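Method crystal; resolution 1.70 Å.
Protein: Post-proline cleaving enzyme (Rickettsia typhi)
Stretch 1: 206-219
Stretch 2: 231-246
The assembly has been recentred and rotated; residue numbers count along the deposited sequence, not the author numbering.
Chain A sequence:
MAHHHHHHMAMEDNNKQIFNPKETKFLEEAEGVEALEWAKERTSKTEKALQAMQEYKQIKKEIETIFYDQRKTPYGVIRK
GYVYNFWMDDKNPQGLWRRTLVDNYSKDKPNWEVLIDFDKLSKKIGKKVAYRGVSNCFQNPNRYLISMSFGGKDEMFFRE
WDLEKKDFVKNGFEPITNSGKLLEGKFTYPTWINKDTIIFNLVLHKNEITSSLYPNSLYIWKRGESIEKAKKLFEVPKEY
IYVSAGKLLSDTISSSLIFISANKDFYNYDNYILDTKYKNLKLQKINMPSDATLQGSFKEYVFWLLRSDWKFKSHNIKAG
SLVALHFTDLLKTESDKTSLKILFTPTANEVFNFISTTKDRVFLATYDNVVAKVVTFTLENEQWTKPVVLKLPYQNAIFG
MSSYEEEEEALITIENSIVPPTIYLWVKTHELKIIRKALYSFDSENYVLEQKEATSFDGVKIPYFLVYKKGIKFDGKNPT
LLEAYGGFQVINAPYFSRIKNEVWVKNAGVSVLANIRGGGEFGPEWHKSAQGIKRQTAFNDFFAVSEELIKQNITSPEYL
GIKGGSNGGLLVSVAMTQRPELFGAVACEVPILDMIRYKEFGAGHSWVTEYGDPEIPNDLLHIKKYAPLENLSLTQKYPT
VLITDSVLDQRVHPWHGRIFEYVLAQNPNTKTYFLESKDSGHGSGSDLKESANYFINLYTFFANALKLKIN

Stretch 1 206-219: KNEITSSLYPNSLY
Stretch 2, residues 231-246: KKLFEVPKEYIYVSAG

Strand 231-235 runs antiparallel to strand 217-219, their axes 147° apart and 4.6 Å at closest approach. Ser217 pairs with Glu235 and Leu218 with Phe234; a beta bulge then shifts the register by one, so Tyr219 faces Lys232.

Lys232 (chi1 t, chi2 t, chi3 m, chi4 t) lays its CB 4.1 Å from the centroid of the Tyr219 ring, over the face. Its NZ forms a salt bridge with Glu208 OE2 at 2.8 Å. Tyr219 OH donates to that same Glu208 OE2 at 2.5 Å. At the bulge, Leu233 N donates to Leu218 O at 2.8 Å, and Leu218 N to Phe234 O at 2.9 Å. Val236 N extends the ladder to Asn216 O at 2.9 Å.

A type I turn spans Pro237 to Tyr240. It meets the type I turn Thr210 to Leu213: Ser211 N donates to Lys238 O at 2.8 Å. Lys238 NZ reaches back to Asn207 O (2.8 Å) and Ile209 O (2.9 Å), so its charge is met by carbonyls. Water 1 links Tyr240 O to Ser212 OG.

Ile241 O accepts from Thr210 OG1 (chi1 p) at 2.8 Å and lies at the Tyr214 ring edge. Strand 242-246 begins with Tyr242 CB 3.7 Å from Tyr214 CB. Leu218 CD1 (m, t) packs on Val243 CG2 at 3.9 Å and Ala245 CB at 4.1 Å.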

# COMPACT_ATOMS: atom_id res chain seq x y z
N LYS A 206 9.25 -18.77 -19.14
CA LYS A 206 9.85 -17.42 -19.10
C LYS A 206 9.03 -16.31 -19.76
O LYS A 206 9.02 -15.16 -19.28
CB LYS A 206 11.24 -17.45 -19.84
N ASN A 207 8.41 -16.63 -20.87
CA ASN A 207 7.68 -15.66 -21.67
C ASN A 207 6.24 -15.37 -21.21
O ASN A 207 5.57 -14.54 -21.83
CB ASN A 207 7.68 -16.04 -23.15
CG ASN A 207 6.79 -17.22 -23.48
OD1 ASN A 207 6.53 -18.06 -22.63
ND2 ASN A 207 6.33 -17.28 -24.72
N GLU A 208 5.80 -16.01 -20.12
CA GLU A 208 4.42 -15.88 -19.65
C GLU A 208 4.29 -14.67 -18.74
O GLU A 208 3.87 -14.76 -17.60
CB GLU A 208 3.93 -17.14 -18.95
CG GLU A 208 3.75 -18.29 -19.90
CD GLU A 208 3.28 -19.56 -19.24
OE1 GLU A 208 3.77 -19.86 -18.12
OE2 GLU A 208 2.45 -20.26 -19.88
N ILE A 209 4.67 -13.52 -19.29
CA ILE A 209 4.63 -12.24 -18.57
C ILE A 209 4.17 -11.14 -19.53
O ILE A 209 4.33 -11.25 -20.74
CB ILE A 209 5.98 -11.85 -17.92
CG1 ILE A 209 7.09 -11.87 -18.96
CG2 ILE A 209 6.30 -12.80 -16.78
CD1 ILE A 209 8.42 -11.35 -18.44
N THR A 210 3.58 -10.08 -18.97
CA THR A 210 3.17 -8.92 -19.74
C THR A 210 4.36 -7.99 -19.86
O THR A 210 5.42 -8.22 -19.27
CB THR A 210 2.04 -8.15 -19.06
OG1 THR A 210 2.52 -7.57 -17.85
CG2 THR A 210 0.85 -9.10 -18.72
N SER A 211 4.16 -6.88 -20.58
CA SER A 211 5.18 -5.85 -20.69
C SER A 211 5.47 -5.13 -19.40
O SER A 211 6.54 -4.46 -19.25
CB SER A 211 4.75 -4.83 -21.75
OG SER A 211 4.87 -5.46 -23.02
N SER A 212 4.55 -5.27 -18.42
CA SER A 212 4.74 -4.72 -17.08
C SER A 212 5.42 -5.77 -16.16
O SER A 212 5.69 -5.49 -14.96
CB SER A 212 3.36 -4.31 -16.48
OG SER A 212 2.78 -3.25 -17.25
N LEU A 213 5.69 -6.95 -16.74
CA LEU A 213 6.47 -8.05 -16.17
C LEU A 213 5.68 -8.87 -15.15
O LEU A 213 6.27 -9.73 -14.50
CB LEU A 213 7.86 -7.63 -15.66
CG LEU A 213 8.71 -6.79 -16.61
CD1 LEU A 213 10.05 -6.42 -15.97
CD2 LEU A 213 8.88 -7.43 -17.94
N TYR A 214 4.38 -8.67 -15.08
CA TYR A 214 3.51 -9.51 -14.24
C TYR A 214 3.16 -10.79 -14.99
O TYR A 214 3.12 -10.81 -16.22
CB TYR A 214 2.23 -8.77 -13.84
CG TYR A 214 2.47 -7.59 -12.98
CD1 TYR A 214 2.90 -7.76 -11.68
CD2 TYR A 214 2.31 -6.29 -13.47
CE1 TYR A 214 3.17 -6.65 -10.88
CE2 TYR A 214 2.62 -5.18 -12.66
CZ TYR A 214 3.05 -5.38 -11.38
OH TYR A 214 3.29 -4.31 -10.53
N PRO A 215 2.84 -11.85 -14.26
CA PRO A 215 2.34 -13.07 -14.95
C PRO A 215 1.15 -12.78 -15.85
O PRO A 215 0.21 -12.07 -15.43
CB PRO A 215 1.92 -13.97 -13.80
CG PRO A 215 2.75 -13.50 -12.62
CD PRO A 215 2.82 -11.99 -12.78
N ASN A 216 1.18 -13.34 -17.07
CA ASN A 216 0.09 -13.16 -17.99
C ASN A 216 -0.91 -14.34 -18.05
O ASN A 216 -1.88 -14.27 -18.80
CB ASN A 216 0.60 -12.88 -19.41
CG ASN A 216 1.18 -14.12 -20.09
OD1 ASN A 216 1.52 -15.12 -19.46
ND2 ASN A 216 1.30 -14.06 -21.39
N SER A 217 -0.68 -15.37 -17.27
CA SER A 217 -1.51 -16.61 -17.39
C SER A 217 -2.07 -17.08 -16.10
O SER A 217 -1.49 -16.79 -15.06
CB SER A 217 -0.67 -17.72 -18.01
OG SER A 217 -0.17 -17.33 -19.27
N LEU A 218 -3.17 -17.83 -16.15
CA LEU A 218 -3.71 -18.55 -15.01
C LEU A 218 -3.68 -20.01 -15.33
O LEU A 218 -4.02 -20.40 -16.46
CB LEU A 218 -5.17 -18.13 -14.79
CG LEU A 218 -5.40 -16.67 -14.33
CD1 LEU A 218 -6.90 -16.33 -14.22
CD2 LEU A 218 -4.69 -16.41 -13.02
N TYR A 219 -3.25 -20.78 -14.35
CA TYR A 219 -3.20 -22.25 -14.39
C TYR A 219 -4.03 -22.84 -13.25
O TYR A 219 -4.12 -22.28 -12.12
CB TYR A 219 -1.77 -22.73 -14.22
CG TYR A 219 -0.87 -22.61 -15.45
CD1 TYR A 219 -0.25 -21.38 -15.82
CD2 TYR A 219 -0.62 -23.69 -16.24
CE1 TYR A 219 0.56 -21.29 -16.92
CE2 TYR A 219 0.22 -23.61 -17.38
CZ TYR A 219 0.80 -22.44 -17.72
OH TYR A 219 1.63 -22.42 -18.86
N LYS A 231 -2.86 -27.20 -16.10
CA LYS A 231 -3.56 -26.76 -17.26
C LYS A 231 -3.71 -25.26 -17.29
O LYS A 231 -4.31 -24.67 -16.42
CB LYS A 231 -4.93 -27.47 -17.35
CG LYS A 231 -4.84 -28.98 -17.45
CD LYS A 231 -4.58 -29.48 -18.87
CE LYS A 231 -4.60 -31.02 -19.00
NZ LYS A 231 -5.77 -31.68 -18.37
N LYS A 232 -3.23 -24.65 -18.35
CA LYS A 232 -3.44 -23.22 -18.58
C LYS A 232 -4.92 -22.96 -18.87
O LYS A 232 -5.49 -23.59 -19.78
CB LYS A 232 -2.59 -22.70 -19.74
CG LYS A 232 -2.78 -21.19 -19.90
CD LYS A 232 -1.86 -20.56 -20.91
CE LYS A 232 -0.50 -20.40 -20.41
NZ LYS A 232 0.25 -19.61 -21.47
N LEU A 233 -5.52 -22.03 -18.14
CA LEU A 233 -6.92 -21.68 -18.37
C LEU A 233 -7.15 -20.34 -19.04
O LEU A 233 -8.25 -20.11 -19.60
CB LEU A 233 -7.69 -21.65 -17.06
CG LEU A 233 -7.79 -22.99 -16.34
CD1 LEU A 233 -8.72 -22.83 -15.18
CD2 LEU A 233 -8.25 -24.14 -17.25
N PHE A 234 -6.18 -19.43 -18.94
CA PHE A 234 -6.44 -18.07 -19.37
C PHE A 234 -5.10 -17.39 -19.60
O PHE A 234 -4.17 -17.69 -18.88
CB PHE A 234 -7.28 -17.29 -18.35
CG PHE A 234 -7.88 -16.05 -18.95
CD1 PHE A 234 -8.82 -16.15 -19.98
CD2 PHE A 234 -7.40 -14.79 -18.59
CE1 PHE A 234 -9.33 -14.99 -20.62
CE2 PHE A 234 -7.89 -13.65 -19.19
CZ PHE A 234 -8.86 -13.74 -20.20
N GLU A 235 -5.04 -16.55 -20.64
CA GLU A 235 -3.85 -15.75 -20.92
C GLU A 235 -4.25 -14.38 -21.39
O GLU A 235 -5.23 -14.24 -22.15
CB GLU A 235 -2.94 -16.42 -21.94
CG GLU A 235 -1.66 -15.66 -22.21
CD GLU A 235 -0.86 -16.25 -23.38
OE1 GLU A 235 -0.72 -17.48 -23.46
OE2 GLU A 235 -0.37 -15.46 -24.22
N VAL A 236 -3.58 -13.34 -20.90
CA VAL A 236 -3.84 -12.00 -21.44
C VAL A 236 -2.76 -11.55 -22.43
O VAL A 236 -1.60 -12.00 -22.37
CB VAL A 236 -3.96 -10.93 -20.31
CG1 VAL A 236 -5.14 -11.20 -19.38
CG2 VAL A 236 -2.68 -10.83 -19.53
N PRO A 237 -3.10 -10.59 -23.33
CA PRO A 237 -2.07 -10.03 -24.19
C PRO A 237 -0.93 -9.36 -23.41
O PRO A 237 -1.11 -8.86 -22.29
CB PRO A 237 -2.84 -8.97 -25.02
CG PRO A 237 -4.27 -9.41 -24.98
CD PRO A 237 -4.40 -9.97 -23.57
N LYS A 238 0.23 -9.28 -24.06
CA LYS A 238 1.40 -8.65 -23.51
C LYS A 238 1.16 -7.21 -23.10
O LYS A 238 1.81 -6.71 -22.17
CB LYS A 238 2.56 -8.64 -24.58
CG LYS A 238 3.78 -9.30 -24.03
CD LYS A 238 3.49 -10.80 -23.88
CE LYS A 238 4.64 -11.66 -24.37
NZ LYS A 238 5.49 -12.09 -23.22
N GLU A 239 0.26 -6.51 -23.79
CA GLU A 239 0.04 -5.09 -23.56
C GLU A 239 -0.84 -4.89 -22.33
O GLU A 239 -0.90 -3.80 -21.83
CB GLU A 239 -0.66 -4.42 -24.78
CG GLU A 239 0.16 -4.45 -26.09
CD GLU A 239 0.22 -5.79 -26.84
OE1 GLU A 239 -0.55 -6.78 -26.56
OE2 GLU A 239 1.14 -5.83 -27.72
N TYR A 240 -1.54 -5.94 -21.87
CA TYR A 240 -2.30 -5.82 -20.59
C TYR A 240 -1.31 -5.73 -19.42
O TYR A 240 -0.13 -6.01 -19.57
CB TYR A 240 -3.26 -7.00 -20.38
CG TYR A 240 -4.55 -6.98 -21.13
CD1 TYR A 240 -4.65 -6.43 -22.39
CD2 TYR A 240 -5.70 -7.48 -20.56
CE1 TYR A 240 -5.83 -6.45 -23.10
CE2 TYR A 240 -6.90 -7.45 -21.22
CZ TYR A 240 -6.96 -6.93 -22.51
OH TYR A 240 -8.17 -6.93 -23.18
N ILE A 241 -1.78 -5.30 -18.26
CA ILE A 241 -0.90 -5.13 -17.10
C ILE A 241 -0.73 -6.46 -16.37
O ILE A 241 0.41 -6.92 -16.15
CB ILE A 241 -1.43 -4.07 -16.12
CG1 ILE A 241 -1.78 -2.77 -16.89
CG2 ILE A 241 -0.39 -3.77 -15.04
CD1 ILE A 241 -0.73 -2.27 -17.87
N TYR A 242 -1.86 -7.06 -15.94
CA TYR A 242 -1.76 -8.31 -15.18
C TYR A 242 -3.09 -9.07 -15.27
O TYR A 242 -4.07 -8.50 -15.76
CB TYR A 242 -1.37 -8.11 -13.71
CG TYR A 242 -2.40 -7.37 -12.93
CD1 TYR A 242 -3.56 -8.02 -12.47
CD2 TYR A 242 -2.27 -6.01 -12.68
CE1 TYR A 242 -4.56 -7.36 -11.79
CE2 TYR A 242 -3.30 -5.31 -12.00
CZ TYR A 242 -4.41 -6.00 -11.54
OH TYR A 242 -5.47 -5.33 -10.94
N VAL A 243 -3.06 -10.34 -14.84
CA VAL A 243 -4.27 -11.12 -14.64
C VAL A 243 -4.27 -11.74 -13.25
O VAL A 243 -3.23 -12.17 -12.76
CB VAL A 243 -4.46 -12.19 -15.71
CG1 VAL A 243 -3.44 -13.32 -15.64
CG2 VAL A 243 -5.84 -12.80 -15.59
N SER A 244 -5.42 -11.75 -12.62
CA SER A 244 -5.54 -12.30 -11.25
C SER A 244 -6.78 -13.19 -11.17
O SER A 244 -7.66 -13.07 -11.97
CB SER A 244 -5.62 -11.20 -10.20
OG SER A 244 -6.84 -10.47 -10.27
N ALA A 245 -6.78 -14.07 -10.17
CA ALA A 245 -7.93 -14.92 -9.84
C ALA A 245 -8.16 -14.76 -8.36
O ALA A 245 -7.25 -14.52 -7.59
CB ALA A 245 -7.67 -16.37 -10.17
N GLY A 246 -9.42 -14.82 -7.97
CA GLY A 246 -9.81 -14.79 -6.57
C GLY A 246 -11.22 -15.31 -6.46
O GLY A 246 -11.85 -15.59 -7.44
O HOH W 1 1.93 -4.18 -19.64
O HOH W 2 -0.57 -11.61 -12.86